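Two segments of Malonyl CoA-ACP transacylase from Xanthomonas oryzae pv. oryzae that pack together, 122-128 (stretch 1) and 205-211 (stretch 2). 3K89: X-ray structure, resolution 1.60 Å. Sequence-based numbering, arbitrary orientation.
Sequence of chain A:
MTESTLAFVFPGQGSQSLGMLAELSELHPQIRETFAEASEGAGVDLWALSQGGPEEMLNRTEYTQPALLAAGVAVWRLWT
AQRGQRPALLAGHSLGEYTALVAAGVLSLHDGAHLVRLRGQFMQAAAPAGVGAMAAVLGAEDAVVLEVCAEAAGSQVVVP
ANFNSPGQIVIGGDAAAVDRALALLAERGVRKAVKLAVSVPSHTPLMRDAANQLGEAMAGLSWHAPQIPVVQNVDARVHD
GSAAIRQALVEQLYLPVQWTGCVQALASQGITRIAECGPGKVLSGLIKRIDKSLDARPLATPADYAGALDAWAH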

ATOM      1  N   PHE A 122     -15.021  -0.786   6.114  1.00 13.17           N
ATOM      2  CA  PHE A 122     -15.918  -0.158   5.152  1.00 13.80           C
ATOM      3  C   PHE A 122     -15.773  -0.848   3.808  1.00 13.82           C
ATOM      4  O   PHE A 122     -16.777  -1.080   3.124  1.00 14.04           O
ATOM      5  CB  PHE A 122     -15.638   1.338   4.977  1.00 13.70           C
ATOM      6  CG  PHE A 122     -15.779   2.161   6.244  1.00 15.28           C
ATOM      7  CD1 PHE A 122     -16.699   1.809   7.230  1.00 18.22           C
ATOM      8  CD2 PHE A 122     -15.020   3.317   6.417  1.00 17.82           C
ATOM      9  CE1 PHE A 122     -16.821   2.587   8.395  1.00 19.89           C
ATOM     10  CE2 PHE A 122     -15.142   4.101   7.565  1.00 17.75           C
ATOM     11  CZ  PHE A 122     -16.045   3.738   8.548  1.00 18.33           C
ATOM     12  N   MET A 123     -14.527  -1.145   3.424  1.00 13.75           N
ATOM     13  CA  MET A 123     -14.248  -1.810   2.145  1.00 14.16           C
ATOM     14  C   MET A 123     -14.880  -3.193   2.092  1.00 15.50           C
ATOM     15  O   MET A 123     -15.487  -3.567   1.081  1.00 15.13           O
ATOM     16  CB  MET A 123     -12.740  -1.917   1.916  1.00 14.12           C
ATOM     17  CG  MET A 123     -12.081  -0.565   1.664  1.00 13.33           C
ATOM     18  SD  MET A 123     -10.279  -0.628   1.819  1.00 14.16           S
ATOM     19  CE  MET A 123      -9.818  -1.248   0.206  1.00 17.55           C
ATOM     20  N   GLN A 124     -14.742  -3.942   3.183  1.00 15.41           N
ATOM     21  CA  GLN A 124     -15.259  -5.303   3.240  1.00 17.50           C
ATOM     22  C   GLN A 124     -16.778  -5.328   3.147  1.00 17.83           C
ATOM     23  O   GLN A 124     -17.343  -6.201   2.480  1.00 18.02           O
ATOM     24  CB  GLN A 124     -14.778  -6.009   4.504  1.00 17.28           C
ATOM     25  CG  GLN A 124     -15.032  -7.510   4.514  1.00 21.77           C
ATOM     26  CD  GLN A 124     -14.058  -8.268   3.627  1.00 24.43           C
ATOM     27  OE1 GLN A 124     -12.858  -8.346   3.927  1.00 26.58           O
ATOM     28  NE2 GLN A 124     -14.566  -8.833   2.531  1.00 26.46           N
ATOM     29  N   ALA A 125     -17.417  -4.361   3.798  1.00 18.68           N
ATOM     30  CA  ALA A 125     -18.876  -4.267   3.834  1.00 20.10           C
ATOM     31  C   ALA A 125     -19.447  -3.861   2.484  1.00 21.52           C
ATOM     32  O   ALA A 125     -20.602  -4.187   2.168  1.00 21.16           O
ATOM     33  CB  ALA A 125     -19.312  -3.288   4.903  1.00 19.88           C
ATOM     34  N   ALA A 126     -18.634  -3.158   1.695  1.00 21.95           N
ATOM     35  CA  ALA A 126     -19.033  -2.712   0.373  1.00 23.71           C
ATOM     36  C   ALA A 126     -19.111  -3.893  -0.582  1.00 24.66           C
ATOM     37  O   ALA A 126     -19.897  -3.873  -1.529  1.00 26.08           O
ATOM     38  CB  ALA A 126     -18.063  -1.676  -0.148  1.00 23.08           C
ATOM     39  N   ALA A 127     -18.306  -4.916  -0.319  1.00 25.78           N
ATOM     40  CA  ALA A 127     -18.229  -6.094  -1.168  1.00 27.28           C
ATOM     41  C   ALA A 127     -18.081  -7.365  -0.337  1.00 28.15           C
ATOM     42  O   ALA A 127     -16.979  -7.899  -0.197  1.00 28.50           O
ATOM     43  CB  ALA A 127     -17.077  -5.962  -2.163  1.00 27.31           C
ATOM     44  N   PRO A 128     -19.199  -7.865   0.222  1.00 29.31           N
ATOM     45  CA  PRO A 128     -19.131  -9.095   1.012  1.00 30.09           C
ATOM     46  C   PRO A 128     -18.550 -10.228   0.169  1.00 30.88           C
ATOM     47  O   PRO A 128     -18.833 -10.301  -1.038  1.00 30.59           O
ATOM     48  CB  PRO A 128     -20.602  -9.377   1.350  1.00 30.25           C
ATOM     49  CG  PRO A 128     -21.291  -8.084   1.211  1.00 30.00           C
ATOM     50  CD  PRO A 128     -20.584  -7.385   0.080  1.00 29.49           C
ATOM     51  N   PRO A 205     -14.989   1.445  -8.699  1.00 13.03           N
ATOM     52  CA  PRO A 205     -16.240   2.121  -8.343  1.00 13.75           C
ATOM     53  C   PRO A 205     -17.070   1.457  -7.233  1.00 13.63           C
ATOM     54  O   PRO A 205     -17.907   2.122  -6.622  1.00 14.42           O
ATOM     55  CB  PRO A 205     -17.020   2.100  -9.669  1.00 13.98           C
ATOM     56  CG  PRO A 205     -15.938   2.234 -10.702  1.00 14.38           C
ATOM     57  CD  PRO A 205     -14.764   1.434 -10.157  1.00 13.14           C
ATOM     58  N   LEU A 206     -16.854   0.167  -6.961  1.00 13.92           N
ATOM     59  CA  LEU A 206     -17.630  -0.507  -5.912  1.00 13.99           C
ATOM     60  C   LEU A 206     -17.294   0.056  -4.522  1.00 13.73           C
ATOM     61  O   LEU A 206     -18.005  -0.198  -3.553  1.00 13.95           O
ATOM     62  CB  LEU A 206     -17.443  -2.033  -5.944  1.00 14.23           C
ATOM     63  CG  LEU A 206     -17.899  -2.774  -7.222  1.00 15.54           C
ATOM     64  CD1 LEU A 206     -17.698  -4.266  -7.057  1.00 16.88           C
ATOM     65  CD2 LEU A 206     -19.317  -2.446  -7.645  1.00 19.53           C
ATOM     66  N   MET A 207     -16.200   0.818  -4.439  1.00 13.51           N
ATOM     67  CA  MET A 207     -15.781   1.411  -3.176  1.00 13.60           C
ATOM     68  C   MET A 207     -16.276   2.845  -3.011  1.00 14.31           C
ATOM     69  O   MET A 207     -15.875   3.519  -2.056  1.00 14.34           O
ATOM     70  CB  MET A 207     -14.246   1.454  -3.121  1.00 13.83           C
ATOM     71  CG  MET A 207     -13.542   0.097  -3.103  1.00 12.19           C
ATOM     72  SD  MET A 207     -13.877  -0.860  -1.603  1.00 14.29           S
ATOM     73  CE  MET A 207     -15.076  -2.052  -2.223  1.00 15.00           C
ATOM     74  N   ARG A 208     -17.136   3.331  -3.908  1.00 14.44           N
ATOM     75  CA  ARG A 208     -17.496   4.759  -3.864  1.00 15.68           C
ATOM     76  C   ARG A 208     -18.162   5.177  -2.548  1.00 16.02           C
ATOM     77  O   ARG A 208     -17.812   6.215  -1.981  1.00 15.85           O
ATOM     78  CB  ARG A 208     -18.337   5.168  -5.086  1.00 15.74           C
ATOM     79  CG  ARG A 208     -18.671   6.648  -5.157  1.00 19.19           C
ATOM     80  CD  ARG A 208     -17.428   7.488  -5.383  1.00 22.07           C
ATOM     81  NE  ARG A 208     -17.722   8.915  -5.266  1.00 25.21           N
ATOM     82  CZ  ARG A 208     -17.741   9.591  -4.120  1.00 26.66           C
ATOM     83  NH1 ARG A 208     -17.483   8.982  -2.969  1.00 27.95           N
ATOM     84  NH2 ARG A 208     -18.020  10.886  -4.124  1.00 30.14           N
ATOM     85  N   ASP A 209     -19.108   4.374  -2.068  1.00 16.43           N
ATOM     86  CA  ASP A 209     -19.803   4.681  -0.821  1.00 18.10           C
ATOM     87  C   ASP A 209     -18.907   4.489   0.407  1.00 16.89           C
ATOM     88  O   ASP A 209     -18.962   5.299   1.347  1.00 17.14           O
ATOM     89  CB  ASP A 209     -21.090   3.867  -0.702  1.00 18.53           C
ATOM     90  CG  ASP A 209     -22.142   4.300  -1.705  1.00 23.82           C
ATOM     91  OD1 ASP A 209     -22.205   5.506  -2.035  1.00 28.49           O
ATOM     92  OD2 ASP A 209     -22.916   3.429  -2.167  1.00 29.77           O
ATOM     93  N   ALA A 210     -18.084   3.443   0.387  1.00 16.03           N
ATOM     94  CA  ALA A 210     -17.092   3.219   1.453  1.00 15.31           C
ATOM     95  C   ALA A 210     -16.168   4.431   1.579  1.00 15.12           C
ATOM     96  O   ALA A 210     -15.771   4.798   2.689  1.00 15.23           O
ATOM     97  CB  ALA A 210     -16.286   1.969   1.205  1.00 14.26           C
ATOM     98  N   ALA A 211     -15.851   5.047   0.439  1.00 14.60           N
ATOM     99  CA  ALA A 211     -15.004   6.255   0.409  1.00 14.78           C
ATOM    100  C   ALA A 211     -15.633   7.422   1.160  1.00 15.38           C
ATOM    101  O   ALA A 211     -14.936   8.176   1.847  1.00 15.50           O
ATOM    102  CB  ALA A 211     -14.676   6.655  -1.032  1.00 15.11           C
TER
HETATM  103  O   HOH W   1     -20.337  -1.685  -3.725  1.00 28.43           O

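This is a small, almost wholly apolar contact, in which alanine methyls and two methionine side chains pack a helical stretch and the residues after it against the start of another helix, with a single water as the polar link. No direct hydrogen bond crosses between the stretches, and together they bury 290 Å² of surface.

The closest CA-CA pair is Phe-122 CA and Ala-210 CA, 5.1 Å apart. The Ala-210 side chain here is a lone methyl. Its CA-to-CB bond points toward stretch 1, and Ala-210 CB sits 3.6 Å from Phe-122 O and 3.9 Å from Phe-122 CB. Ala-210 CB also lies 4.2 Å from Met-123 N and 4.3 Å from Ala-126 CB, so it rests on one turn of the facing stretch. Phe-122 contributes mainly through the base of its side chain: CA-to-CB points toward stretch 2, but with chi1 at -60° (m) the end of the side chain leads away. The ring meets Ala-210 O only obliquely.

Met-207 has the largest area covered by the other stretch, 69 Å². Its CA-to-CB bond runs sideways, yet chi1 and chi2, both m (-65° and -66°), bring the end of the side chain nearer, while chi3 lies between wells at 103°. The terminal methyl, Met-207 CE, reaches 3.7 Å from Met-123 O, 3.7 Å from Ala-126 CB and 4.4 Å from Ala-127 CB, thus contacting three residues of stretch 1. Its sulfur also takes part: Met-207 SD is 3.7 Å from Met-123 CG, an apolar contact between two buried side chains.

Within each stretch the backbone makes both i to i-3 and i to i-4 hydrogen bonds. Ala-126 N makes weak hydrogen bonds to both Phe-122 O (3.1 Å) and Met-123 O (3.2 Å), and Ala-127 N bonds to Gln-124 O at 3.2 Å and weakly to Met-123 O at 3.4 Å. In stretch 2, Arg-208 N bonds to Pro-205 O at 3.1 Å, Met-207 occupies the N-cap position, and Ala-211 N bonds to Met-207 O at 2.9 Å, a regular i to i-4 helical step.

At the Leu-206 side of the contact, Ala-126 CB packs 3.7 Å from Leu-206 O. Leu-206 O also accepts a hydrogen bond from water 1 O at 2.8 Å, and water 1 O donates to Ala-126 O at 3.1 Å. Because both partners are carbonyl acceptors, they cannot hydrogen-bond to each other directly; the water supplies both protons and bridges the two backbones.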